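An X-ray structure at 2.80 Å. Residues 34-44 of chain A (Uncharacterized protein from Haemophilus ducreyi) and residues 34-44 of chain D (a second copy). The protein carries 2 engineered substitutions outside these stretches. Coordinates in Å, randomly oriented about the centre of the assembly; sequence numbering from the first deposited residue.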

# COMPACT_ATOMS: atom_id res chain seq x y z
N GLU A 34 -10.12 22.99 -18.57
CA GLU A 34 -9.08 22.92 -17.55
C GLU A 34 -9.33 21.73 -16.63
O GLU A 34 -8.49 20.84 -16.50
N GLN A 35 -10.51 21.71 -16.01
CA GLN A 35 -10.95 20.61 -15.17
C GLN A 35 -10.83 19.25 -15.86
O GLN A 35 -10.75 18.22 -15.17
N LYS A 36 -10.84 19.21 -17.20
CA LYS A 36 -10.79 17.93 -17.90
C LYS A 36 -9.37 17.43 -18.06
O LYS A 36 -9.11 16.24 -17.89
N GLN A 37 -8.43 18.32 -18.37
CA GLN A 37 -7.05 17.90 -18.50
C GLN A 37 -6.28 17.98 -17.18
O GLN A 37 -5.05 17.83 -17.18
N GLN A 38 -6.97 18.19 -16.05
CA GLN A 38 -6.36 17.92 -14.76
C GLN A 38 -7.06 16.79 -14.04
O GLN A 38 -6.67 16.45 -12.92
N LEU A 39 -8.09 16.19 -14.66
CA LEU A 39 -8.49 14.83 -14.32
C LEU A 39 -7.60 13.83 -15.05
O LEU A 39 -7.09 12.89 -14.45
N GLU A 40 -7.41 14.04 -16.36
CA GLU A 40 -6.50 13.20 -17.13
C GLU A 40 -5.11 13.18 -16.50
O GLU A 40 -4.40 12.18 -16.62
N ARG A 41 -4.71 14.27 -15.83
CA ARG A 41 -3.43 14.29 -15.13
C ARG A 41 -3.50 13.47 -13.85
O ARG A 41 -2.52 12.81 -13.47
N HIS A 42 -4.66 13.46 -13.19
CA HIS A 42 -4.76 12.84 -11.89
C HIS A 42 -4.81 11.32 -11.99
O HIS A 42 -4.11 10.63 -11.25
N PHE A 43 -5.62 10.79 -12.90
CA PHE A 43 -5.65 9.35 -13.13
C PHE A 43 -4.43 8.83 -13.86
O PHE A 43 -4.25 7.61 -13.93
N GLU A 44 -3.58 9.69 -14.40
CA GLU A 44 -2.36 9.13 -14.96
C GLU A 44 -1.25 9.10 -13.92
O GLU A 44 -0.51 8.12 -13.85
N GLU D 34 -22.70 18.85 -11.19
CA GLU D 34 -22.92 17.49 -10.75
C GLU D 34 -21.77 16.56 -11.13
O GLU D 34 -21.66 15.46 -10.57
N GLN D 35 -20.89 17.01 -12.05
CA GLN D 35 -19.53 16.47 -12.14
C GLN D 35 -18.69 16.88 -10.94
O GLN D 35 -17.77 16.15 -10.56
N LYS D 36 -18.99 18.03 -10.34
CA LYS D 36 -18.46 18.33 -9.01
C LYS D 36 -19.05 17.39 -7.96
O LYS D 36 -18.42 17.11 -6.94
N GLN D 37 -20.27 16.90 -8.19
CA GLN D 37 -20.90 16.01 -7.23
C GLN D 37 -20.18 14.68 -7.15
O GLN D 37 -20.25 13.99 -6.13
N GLN D 38 -19.51 14.29 -8.23
CA GLN D 38 -18.94 12.97 -8.29
C GLN D 38 -17.42 12.97 -8.17
O GLN D 38 -16.85 11.97 -7.73
N LEU D 39 -16.77 14.08 -8.51
CA LEU D 39 -15.41 14.32 -8.05
C LEU D 39 -15.32 14.28 -6.54
O LEU D 39 -14.30 13.84 -5.99
N GLU D 40 -16.33 14.74 -5.83
CA GLU D 40 -16.25 14.58 -4.39
C GLU D 40 -16.85 13.26 -3.91
O GLU D 40 -16.61 12.88 -2.76
N ARG D 41 -17.59 12.54 -4.76
CA ARG D 41 -17.82 11.14 -4.46
C ARG D 41 -16.55 10.31 -4.65
O ARG D 41 -16.46 9.19 -4.14
N HIS D 42 -15.57 10.85 -5.37
CA HIS D 42 -14.30 10.21 -5.66
C HIS D 42 -13.31 10.40 -4.53
O HIS D 42 -12.87 9.43 -3.91
N PHE D 43 -12.97 11.66 -4.22
CA PHE D 43 -12.04 11.96 -3.14
C PHE D 43 -12.60 11.66 -1.75
O PHE D 43 -11.88 11.83 -0.76
N GLU D 44 -13.86 11.23 -1.64
CA GLU D 44 -14.33 10.75 -0.34
C GLU D 44 -14.10 9.25 -0.20
O GLU D 44 -13.67 8.78 0.86

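The most unusual feature of this contact is a hydrogen bond between two copies of the same histidine: NE2 of H42(A) lies 2.9 Å from NE2 of H42(D). Such a bond needs one ring to donate and the other to accept at these nitrogens, so the two chemically identical side chains cannot play identical parts, although either could be the donor. Histidine suits the place because its ring nitrogen can serve in either role. Both side chains leave the backbone toward the other stretch with chi1 in t (157° in chain A, 168° in chain D), which goes with the two NE2 atoms meeting between the stretches. The ring planes lie at 73° to each other, and NE2 of H42(A) approaches the edge of the H42(D) ring, near its plane, where a nitrogen lone pair or N–H is directed. ND1 of H42(D) is hydrogen-bonded elsewhere in the structure.

Each imidazole also meets the phenylalanine of the opposite copy. CE1 of H42(A) is 3.5 Å from CE1 of F43(D), whose edge is turned toward the histidine face in an offset edge-to-face arrangement. The reciprocal pair, CZ of F43(A) and CE1 of H42(D), is equally close at 3.5 Å, but its planes meet obliquely at 66°. F43 points sideways at CA-to-CB in both chains; chi1 in m (-70° and -64°) accompanies a course that brings the ring's end nearer the partner. A broad, apolar ring is well suited to flank the histidine pair, covering carbon while leaving the NE2 atoms free to meet.

Three residues earlier in the sequence, L39 points toward the other stretch in both copies, and the backbones come nearest here among the registered pairs, with CA of L39(A) and CA of L39(D) 9.4 Å apart. The methyls CD1 of L39(A) and CD1 of L39(D) touch at 3.9 Å, a purely apolar contact. Leucine suits this buried position because its branched, uncharged end fills space without leaving a polar group in need of a partner. Neither chi1 sits in a standard well (-104° and -121°), while chi2 differs, t in chain A and p in chain D.

Q35, four residues before L39, extends the contact further, again pointing toward the partner with chi1 in t in both chains. The side chains diverge at chi2: p in Q35(A), t in Q35(D). CG of Q35(A) lies 4.0 Å from NE2 of Q35(D), a packing contact in which glutamine's aliphatic portion supplies the carbon surface. Residues 35, 39 and 42 thus form the inward-facing line, while the glutamates at 34, 40 and 44 remain out of reach.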

# COMPACT_ATOMS: atom_id res chain seq x y z
CB GLU A 34 -9.05 24.21 -16.73
CG GLU A 34 -7.65 24.62 -16.23
CD GLU A 34 -7.71 25.67 -15.11
OE1 GLU A 34 -8.17 25.34 -13.98
OE2 GLU A 34 -7.31 26.84 -15.38
CB GLN A 35 -12.41 20.87 -14.74
CG GLN A 35 -12.92 20.03 -13.59
CD GLN A 35 -12.56 20.60 -12.23
OE1 GLN A 35 -12.30 19.86 -11.28
NE2 GLN A 35 -12.54 21.92 -12.14
CB LYS A 36 -11.46 18.06 -19.26
CG LYS A 36 -11.31 16.89 -20.21
CD LYS A 36 -12.46 16.89 -21.23
CE LYS A 36 -12.12 16.15 -22.52
NZ LYS A 36 -10.88 16.69 -23.16
CB GLN A 37 -6.34 18.72 -19.60
CG GLN A 37 -5.87 20.10 -19.20
CD GLN A 37 -5.07 20.76 -20.32
OE1 GLN A 37 -5.42 20.65 -21.50
NE2 GLN A 37 -3.99 21.45 -19.95
CB GLN A 38 -6.30 19.18 -13.89
CG GLN A 38 -7.60 19.84 -13.50
CD GLN A 38 -7.41 21.29 -12.99
OE1 GLN A 38 -6.28 21.82 -12.94
NE2 GLN A 38 -8.53 21.93 -12.62
CB LEU A 39 -9.96 14.60 -14.67
CG LEU A 39 -10.99 14.60 -13.55
CD1 LEU A 39 -12.23 13.95 -14.07
CD2 LEU A 39 -10.50 13.88 -12.27
CB GLU A 40 -6.43 13.68 -18.58
CG GLU A 40 -7.48 13.01 -19.49
CD GLU A 40 -7.67 13.67 -20.86
OE1 GLU A 40 -8.63 13.29 -21.57
OE2 GLU A 40 -6.87 14.57 -21.22
CB ARG A 41 -3.02 15.74 -14.84
CG ARG A 41 -2.10 15.96 -13.63
CD ARG A 41 -0.65 15.48 -13.87
NE ARG A 41 0.32 16.22 -13.06
CZ ARG A 41 1.00 17.28 -13.49
NH1 ARG A 41 0.83 17.72 -14.73
NH2 ARG A 41 1.86 17.90 -12.69
CB HIS A 42 -5.97 13.39 -11.17
CG HIS A 42 -6.51 12.51 -10.10
ND1 HIS A 42 -6.22 12.70 -8.77
CD2 HIS A 42 -7.37 11.46 -10.16
CE1 HIS A 42 -6.87 11.80 -8.05
NE2 HIS A 42 -7.57 11.03 -8.87
CB PHE A 43 -6.91 8.96 -13.91
CG PHE A 43 -8.15 9.10 -13.12
CD1 PHE A 43 -8.40 8.24 -12.07
CD2 PHE A 43 -9.07 10.10 -13.40
CE1 PHE A 43 -9.53 8.37 -11.31
CE2 PHE A 43 -10.22 10.23 -12.64
CZ PHE A 43 -10.45 9.36 -11.59
CB GLU A 44 -1.92 9.91 -16.20
CG GLU A 44 -1.23 9.00 -17.22
CD GLU A 44 -0.93 9.66 -18.56
OE1 GLU A 44 -1.45 10.76 -18.85
OE2 GLU A 44 -0.17 9.04 -19.35
CB GLU D 34 -24.26 17.01 -11.29
CG GLU D 34 -24.22 16.46 -12.68
CD GLU D 34 -25.28 15.39 -12.83
OE1 GLU D 34 -25.79 15.22 -13.96
OE2 GLU D 34 -25.62 14.72 -11.82
CB GLN D 35 -18.85 16.92 -13.43
CG GLN D 35 -17.44 16.37 -13.60
CD GLN D 35 -16.62 17.16 -14.60
OE1 GLN D 35 -17.17 17.91 -15.41
NE2 GLN D 35 -15.31 17.00 -14.54
CB LYS D 36 -18.77 19.78 -8.63
CG LYS D 36 -18.22 20.23 -7.28
CD LYS D 36 -18.97 21.44 -6.70
CE LYS D 36 -20.18 21.00 -5.86
NZ LYS D 36 -20.67 22.06 -4.92
CB GLN D 37 -22.38 15.79 -7.59
CG GLN D 37 -23.31 16.85 -7.05
CD GLN D 37 -23.49 16.73 -5.55
OE1 GLN D 37 -23.86 15.66 -5.04
NE2 GLN D 37 -23.22 17.82 -4.83
CB GLN D 38 -19.39 12.26 -9.57
CG GLN D 38 -18.92 12.81 -10.87
CD GLN D 38 -19.84 12.34 -12.00
OE1 GLN D 38 -19.70 12.74 -13.16
NE2 GLN D 38 -20.81 11.49 -11.65
CB LEU D 39 -14.91 15.67 -8.55
CG LEU D 39 -13.66 15.64 -9.42
CD1 LEU D 39 -13.98 15.10 -10.80
CD2 LEU D 39 -13.04 17.02 -9.50
CB GLU D 40 -16.91 15.75 -3.65
CG GLU D 40 -16.22 16.06 -2.31
CD GLU D 40 -16.41 17.50 -1.86
OE1 GLU D 40 -15.47 18.05 -1.24
OE2 GLU D 40 -17.49 18.08 -2.12
CB ARG D 41 -18.97 10.57 -5.30
CG ARG D 41 -19.33 9.17 -4.85
CD ARG D 41 -20.63 8.60 -5.35
NE ARG D 41 -20.69 7.16 -5.09
CZ ARG D 41 -20.84 6.60 -3.88
NH1 ARG D 41 -20.95 7.35 -2.79
NH2 ARG D 41 -20.88 5.28 -3.76
CB HIS D 42 -13.78 10.80 -6.98
CG HIS D 42 -12.35 10.48 -7.30
ND1 HIS D 42 -11.97 9.28 -7.86
CD2 HIS D 42 -11.23 11.23 -7.20
CE1 HIS D 42 -10.67 9.30 -8.08
NE2 HIS D 42 -10.19 10.47 -7.68
CB PHE D 43 -11.58 13.42 -3.20
CG PHE D 43 -10.80 13.75 -4.44
CD1 PHE D 43 -9.51 13.28 -4.62
CD2 PHE D 43 -11.35 14.54 -5.43
CE1 PHE D 43 -8.79 13.58 -5.76
CE2 PHE D 43 -10.64 14.85 -6.58
CZ PHE D 43 -9.35 14.36 -6.74
CB GLU D 44 -15.81 11.07 -0.12
CG GLU D 44 -16.79 10.34 -1.05
CD GLU D 44 -18.17 10.13 -0.44
OE1 GLU D 44 -18.62 11.03 0.31
OE2 GLU D 44 -18.79 9.07 -0.71